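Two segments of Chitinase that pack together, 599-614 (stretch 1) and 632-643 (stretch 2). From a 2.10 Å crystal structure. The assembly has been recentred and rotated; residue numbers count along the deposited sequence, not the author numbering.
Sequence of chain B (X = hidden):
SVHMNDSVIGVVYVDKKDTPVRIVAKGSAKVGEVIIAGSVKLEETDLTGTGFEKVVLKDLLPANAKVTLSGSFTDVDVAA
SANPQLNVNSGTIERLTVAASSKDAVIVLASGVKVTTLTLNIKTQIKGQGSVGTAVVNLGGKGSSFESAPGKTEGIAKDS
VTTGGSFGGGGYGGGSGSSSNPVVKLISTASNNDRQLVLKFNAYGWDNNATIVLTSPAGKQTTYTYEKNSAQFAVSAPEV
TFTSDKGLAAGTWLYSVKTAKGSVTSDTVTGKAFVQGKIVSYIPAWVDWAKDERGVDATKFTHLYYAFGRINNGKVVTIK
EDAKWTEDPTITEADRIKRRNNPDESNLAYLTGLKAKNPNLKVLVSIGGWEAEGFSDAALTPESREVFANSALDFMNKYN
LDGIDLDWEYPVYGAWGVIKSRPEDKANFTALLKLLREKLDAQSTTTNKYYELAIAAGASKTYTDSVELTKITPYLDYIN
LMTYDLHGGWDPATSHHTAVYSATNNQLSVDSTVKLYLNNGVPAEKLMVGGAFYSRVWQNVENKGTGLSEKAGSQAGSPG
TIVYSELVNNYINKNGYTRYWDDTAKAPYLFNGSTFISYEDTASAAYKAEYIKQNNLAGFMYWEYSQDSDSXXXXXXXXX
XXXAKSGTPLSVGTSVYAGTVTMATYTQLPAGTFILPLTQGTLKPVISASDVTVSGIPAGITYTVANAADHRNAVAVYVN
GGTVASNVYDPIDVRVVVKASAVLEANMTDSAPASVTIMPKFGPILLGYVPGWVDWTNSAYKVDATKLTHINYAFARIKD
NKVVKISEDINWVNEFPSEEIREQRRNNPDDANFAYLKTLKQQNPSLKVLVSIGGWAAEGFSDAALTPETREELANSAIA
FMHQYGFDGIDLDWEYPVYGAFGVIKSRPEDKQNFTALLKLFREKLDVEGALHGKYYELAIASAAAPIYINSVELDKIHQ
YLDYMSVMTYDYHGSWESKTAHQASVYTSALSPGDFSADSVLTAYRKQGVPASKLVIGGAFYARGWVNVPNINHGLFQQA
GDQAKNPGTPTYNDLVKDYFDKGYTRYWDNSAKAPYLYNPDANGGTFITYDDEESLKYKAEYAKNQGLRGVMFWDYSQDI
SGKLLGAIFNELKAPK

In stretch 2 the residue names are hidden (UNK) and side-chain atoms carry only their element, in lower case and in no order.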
# COMPACT_ATOMS: atom_id res chain seq x y z
N TYR B 599 -14.30 -5.23 -14.55
CA TYR B 599 -13.76 -4.18 -13.73
C TYR B 599 -13.66 -4.61 -12.25
O TYR B 599 -13.89 -5.79 -11.92
CB TYR B 599 -14.58 -2.85 -13.94
CG TYR B 599 -15.96 -2.78 -13.28
CD1 TYR B 599 -17.05 -3.43 -13.85
CD2 TYR B 599 -16.21 -1.97 -12.16
CE1 TYR B 599 -18.30 -3.42 -13.30
CE2 TYR B 599 -17.50 -1.88 -11.66
CZ TYR B 599 -18.53 -2.62 -12.24
OH TYR B 599 -19.78 -2.60 -11.74
N GLU B 600 -13.20 -3.67 -11.44
CA GLU B 600 -12.90 -3.83 -10.05
C GLU B 600 -13.77 -2.71 -9.38
O GLU B 600 -13.77 -1.57 -9.83
CB GLU B 600 -11.49 -3.39 -9.84
CG GLU B 600 -10.98 -3.57 -8.44
CD GLU B 600 -10.32 -4.96 -8.22
OE1 GLU B 600 -11.05 -5.93 -7.98
OE2 GLU B 600 -9.07 -5.08 -8.27
N ASP B 601 -14.49 -3.04 -8.31
CA ASP B 601 -15.40 -2.08 -7.62
C ASP B 601 -15.23 -2.29 -6.12
O ASP B 601 -14.23 -2.90 -5.66
CB ASP B 601 -16.84 -2.27 -8.14
CG ASP B 601 -17.57 -3.48 -7.57
OD1 ASP B 601 -16.90 -4.34 -6.91
OD2 ASP B 601 -18.82 -3.63 -7.89
N THR B 602 -16.21 -1.79 -5.36
CA THR B 602 -16.13 -1.77 -3.98
C THR B 602 -16.20 -3.18 -3.45
O THR B 602 -15.57 -3.49 -2.38
CB THR B 602 -17.23 -0.90 -3.40
OG1 THR B 602 -18.46 -1.26 -3.94
CG2 THR B 602 -16.99 0.55 -3.71
N ALA B 603 -17.05 -3.98 -4.04
CA ALA B 603 -17.19 -5.37 -3.59
C ALA B 603 -15.96 -6.27 -3.89
O ALA B 603 -15.52 -7.03 -3.02
CB ALA B 603 -18.47 -6.00 -4.19
N SER B 604 -15.41 -6.19 -5.11
CA SER B 604 -14.25 -6.98 -5.49
C SER B 604 -13.05 -6.52 -4.66
O SER B 604 -12.27 -7.40 -4.21
CB SER B 604 -13.96 -6.98 -7.00
OG SER B 604 -13.46 -5.75 -7.45
N ALA B 605 -12.91 -5.20 -4.40
CA ALA B 605 -11.90 -4.73 -3.52
C ALA B 605 -12.03 -5.35 -2.11
O ALA B 605 -11.00 -5.76 -1.54
CB ALA B 605 -11.78 -3.24 -3.44
N ALA B 606 -13.25 -5.52 -1.61
CA ALA B 606 -13.41 -6.12 -0.27
C ALA B 606 -13.07 -7.61 -0.28
O ALA B 606 -12.38 -8.04 0.58
CB ALA B 606 -14.79 -5.93 0.29
N TYR B 607 -13.46 -8.36 -1.30
CA TYR B 607 -13.08 -9.76 -1.40
C TYR B 607 -11.58 -9.98 -1.56
O TYR B 607 -11.04 -10.91 -0.95
CB TYR B 607 -13.87 -10.48 -2.50
CG TYR B 607 -15.23 -10.89 -2.02
CD1 TYR B 607 -15.37 -12.00 -1.17
CD2 TYR B 607 -16.35 -10.09 -2.24
CE1 TYR B 607 -16.59 -12.37 -0.69
CE2 TYR B 607 -17.58 -10.43 -1.72
CZ TYR B 607 -17.72 -11.58 -1.00
OH TYR B 607 -18.97 -11.92 -0.50
N LYS B 608 -10.92 -9.02 -2.20
CA LYS B 608 -9.53 -9.06 -2.45
C LYS B 608 -8.73 -8.76 -1.20
O LYS B 608 -7.78 -9.50 -0.89
CB LYS B 608 -9.24 -8.12 -3.57
CG LYS B 608 -8.05 -8.33 -4.42
CD LYS B 608 -8.59 -8.25 -5.87
CE LYS B 608 -7.76 -7.48 -6.70
NZ LYS B 608 -8.18 -7.73 -8.11
N ALA B 609 -9.14 -7.74 -0.46
CA ALA B 609 -8.62 -7.46 0.85
C ALA B 609 -8.81 -8.68 1.80
O ALA B 609 -7.86 -9.02 2.57
CB ALA B 609 -9.29 -6.21 1.45
N GLU B 610 -9.98 -9.30 1.79
CA GLU B 610 -10.19 -10.46 2.59
C GLU B 610 -9.30 -11.66 2.13
O GLU B 610 -8.79 -12.41 2.96
CB GLU B 610 -11.67 -10.81 2.75
CG GLU B 610 -12.55 -9.72 3.36
CD GLU B 610 -12.15 -9.25 4.80
OE1 GLU B 610 -11.52 -10.04 5.53
OE2 GLU B 610 -12.45 -8.08 5.21
N TYR B 611 -9.03 -11.81 0.86
CA TYR B 611 -8.13 -12.84 0.44
C TYR B 611 -6.71 -12.62 1.00
O TYR B 611 -6.09 -13.54 1.45
CB TYR B 611 -8.09 -12.90 -1.07
CG TYR B 611 -7.26 -13.99 -1.65
CD1 TYR B 611 -5.90 -13.82 -1.87
CD2 TYR B 611 -7.82 -15.21 -1.95
CE1 TYR B 611 -5.15 -14.85 -2.41
CE2 TYR B 611 -7.09 -16.21 -2.54
CZ TYR B 611 -5.72 -16.04 -2.70
OH TYR B 611 -4.96 -17.04 -3.28
N ILE B 612 -6.26 -11.39 0.97
CA ILE B 612 -4.98 -10.99 1.43
C ILE B 612 -4.88 -11.33 2.92
O ILE B 612 -3.92 -11.98 3.35
CB ILE B 612 -4.77 -9.46 1.24
CG1 ILE B 612 -4.41 -9.15 -0.26
CG2 ILE B 612 -3.68 -8.93 2.23
CD1 ILE B 612 -4.74 -7.71 -0.62
N LYS B 613 -5.85 -10.91 3.70
CA LYS B 613 -5.82 -11.21 5.15
C LYS B 613 -5.88 -12.68 5.44
O LYS B 613 -5.12 -13.15 6.33
CB LYS B 613 -6.92 -10.50 5.89
CG LYS B 613 -6.86 -9.01 5.67
CD LYS B 613 -7.52 -8.19 6.76
CE LYS B 613 -9.00 -8.35 6.79
NZ LYS B 613 -9.47 -7.94 8.16
N GLN B 614 -6.74 -13.41 4.71
CA GLN B 614 -6.91 -14.85 4.87
C GLN B 614 -5.63 -15.60 4.56
O GLN B 614 -5.40 -16.64 5.17
CB GLN B 614 -8.05 -15.47 4.00
CG GLN B 614 -9.45 -15.05 4.50
CD GLN B 614 -10.62 -15.44 3.56
OE1 GLN B 614 -11.77 -14.91 3.69
NE2 GLN B 614 -10.35 -16.35 2.63
N UNK B 632 -12.80 8.87 -3.94
CA UNK B 632 -11.80 7.84 -3.78
C UNK B 632 -12.37 6.58 -3.22
O UNK B 632 -11.80 6.06 -2.25
n UNK B 632 -9.49 11.77 -3.55
c UNK B 632 -10.11 9.68 -3.22
c UNK B 632 -8.91 11.03 -4.49
c UNK B 632 -10.28 10.96 -2.77
n UNK B 632 -9.27 9.78 -4.31
c UNK B 632 -10.70 8.38 -2.78
N UNK B 633 -13.51 6.09 -3.72
CA UNK B 633 -14.13 5.00 -2.99
C UNK B 633 -13.31 3.69 -2.98
O UNK B 633 -13.48 2.91 -2.04
c UNK B 633 -17.27 3.97 -5.11
o UNK B 633 -17.56 3.64 -6.28
o UNK B 633 -18.09 4.19 -4.24
c UNK B 633 -15.81 4.06 -4.73
c UNK B 633 -15.59 4.70 -3.40
N UNK B 634 -12.55 3.42 -4.03
CA UNK B 634 -11.75 2.21 -4.06
C UNK B 634 -10.58 2.26 -3.08
O UNK B 634 -10.38 1.30 -2.27
c UNK B 634 -12.42 1.62 -6.52
c UNK B 634 -13.48 0.64 -6.06
c UNK B 634 -11.25 1.86 -5.48
c UNK B 634 -11.89 1.14 -7.81
N UNK B 635 -9.82 3.33 -3.13
CA UNK B 635 -8.79 3.56 -2.11
C UNK B 635 -9.36 3.50 -0.72
O UNK B 635 -8.79 2.80 0.10
c UNK B 635 -8.08 4.88 -2.35
N UNK B 636 -10.50 4.13 -0.44
CA UNK B 636 -11.03 4.11 0.91
C UNK B 636 -11.49 2.74 1.35
O UNK B 636 -11.39 2.37 2.57
c UNK B 636 -11.87 6.51 0.91
c UNK B 636 -12.24 5.06 1.06
o UNK B 636 -10.69 6.89 0.96
n UNK B 636 -12.89 7.32 0.61
N UNK B 637 -12.06 1.99 0.41
CA UNK B 637 -12.55 0.65 0.69
C UNK B 637 -11.40 -0.27 1.08
O UNK B 637 -11.47 -1.12 2.07
c UNK B 637 -13.28 0.02 -0.56
o UNK B 637 -14.41 0.81 -0.95
c UNK B 637 -13.72 -1.34 -0.25
N UNK B 638 -10.35 -0.14 0.29
CA UNK B 638 -9.14 -0.93 0.53
C UNK B 638 -8.54 -0.69 1.93
O UNK B 638 -8.33 -1.66 2.71
c UNK B 638 -8.71 -1.41 -1.86
c UNK B 638 -8.14 -0.75 -0.61
c UNK B 638 -7.99 -1.10 -3.16
c UNK B 638 -6.80 -1.46 -0.34
N UNK B 639 -8.31 0.58 2.28
CA UNK B 639 -7.91 0.95 3.61
C UNK B 639 -8.87 0.44 4.68
O UNK B 639 -8.39 -0.15 5.69
c UNK B 639 -7.52 3.58 7.36
c UNK B 639 -6.20 3.47 7.61
c UNK B 639 -7.99 3.26 6.12
c UNK B 639 -5.32 3.09 6.61
c UNK B 639 -7.73 2.49 3.74
c UNK B 639 -7.16 2.86 5.09
c UNK B 639 -5.81 2.79 5.34
o UNK B 639 -5.76 3.76 8.89
N UNK B 640 -10.18 0.64 4.52
CA UNK B 640 -11.12 0.20 5.57
C UNK B 640 -11.03 -1.28 5.85
O UNK B 640 -11.22 -1.73 6.98
o UNK B 640 -12.76 1.84 5.21
c UNK B 640 -12.60 0.48 5.23
N UNK B 641 -10.85 -2.04 4.79
CA UNK B 641 -10.84 -3.50 4.89
C UNK B 641 -9.60 -4.01 5.53
O UNK B 641 -9.67 -4.88 6.40
c UNK B 641 -13.10 -5.27 3.63
c UNK B 641 -10.98 -4.11 3.53
c UNK B 641 -15.40 -6.01 4.03
c UNK B 641 -12.41 -4.02 3.09
n UNK B 641 -14.97 -7.18 4.50
n UNK B 641 -14.54 -5.12 3.59
n UNK B 641 -16.68 -5.73 3.97
N UNK B 642 -8.45 -3.46 5.15
CA UNK B 642 -7.22 -3.94 5.72
C UNK B 642 -6.95 -3.42 7.07
O UNK B 642 -6.16 -4.00 7.76
c UNK B 642 -4.48 -4.02 3.02
c UNK B 642 -5.81 -4.46 3.60
c UNK B 642 -5.81 -5.95 3.81
c UNK B 642 -6.00 -3.64 4.86
N UNK B 643 -7.57 -2.31 7.45
CA UNK B 643 -7.39 -1.76 8.76
C UNK B 643 -8.59 -1.98 9.70
O UNK B 643 -8.65 -1.34 10.76
c UNK B 643 -3.06 -0.34 8.75
c UNK B 643 -5.12 -0.50 6.88
o UNK B 643 -1.40 -0.65 7.07
c UNK B 643 -4.42 -0.24 9.13
c UNK B 643 -3.81 -0.60 6.47
c UNK B 643 -2.73 -0.49 7.44
c UNK B 643 -5.46 -0.31 8.19
c UNK B 643 -6.90 -0.28 8.63
O HOH W 1 -11.74 -6.59 7.12

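Position 632 carries one carbon and then a five-membered ring of three carbons and two nitrogens, the imidazole of a histidine. His-632 occupies the N-cap position, right before the second helix, and stays clear of stretch 1. At 633 three carbons end in two oxygens, a carboxylate two methylenes from the backbone, and the carbon bearing the oxygens lies near Thr-602: Glu-633. Its CD lies 3.7 Å from Thr-602 CG2, and both carboxylate oxygens are hydrogen-bonded elsewhere in the structure.

Position 634 has four carbons forked at the second, and one terminal carbon packs on the backbone of Asp-601, hence Leu-634. Its CB points sideways, yet chi1 m and chi2 t bring CD2 to 3.4 Å from Asp-601 C, against the backbone where the first helix begins. Position 635 has a single carbon, Ala-635, and 636 has two carbons, the second bearing one oxygen and one nitrogen, Asn-636; neither touches stretch 1.

At 637 one carbon bears an oxygen and a carbon, and the terminal carbon approaches Thr-602 O, so the residue is Thr-637. Its OG1 donates to Glu-633 O at 2.5 Å, while CG2 sits 3.5 Å from Thr-602 O. Position 638 has four carbons forked at the first, one arm two carbons long, and a carbon of that longer arm approaches Ala-605 CB: Ile-638, with CG1 3.9 Å from Ala-605 CB. Position 639 has one carbon and then a six-carbon ring bearing one oxygen, and it is out of reach of stretch 1: Tyr-639. Position 640 has one carbon and then one oxygen, also out of reach: Ser-640.

The chain at 641 runs through three carbons and a nitrogen to a carbon with two more nitrogens, one of which meets Glu-610 OE2. This guanidinium identifies Arg-641. At 642 four carbons forked at the second approach Ala-609, Ile-612 and Lys-613, giving Leu-642; its CD2 is 3.7 Å from Lys-613 CG and 4.0 Å from Ile-612 CG2. Position 643 has one carbon and a six-carbon ring with an oxygen, Tyr-643; its CB points away.

The helix axes run 30° from parallel and approach to 9.0 Å. Three alanines on stretch 1 leave little bulk at this surface: Ala-605 meets Ile-638, Ala-609 CB lies 3.4 Å from Arg-641 CB, and Ala-606 CB covers one guanidinium face, 3.4 Å from Arg-641 NE. At the guanidinium edge, Arg-641 NH1 donates to Glu-610 OE2 at 2.8 Å and 156°, a hydrogen bond within a salt bridge. Water 1 extends this polar end: it donates to Glu-610 OE2 at 2.5 Å and Arg-641 O at 2.8 Å, and accepts from Lys-613 NZ at 2.8 Å. Apolar packing thus accompanies a charged, water-linked cluster, with 644 Å² buried over both sides.

Stretch 2 632-643: HELANTIYSRLY
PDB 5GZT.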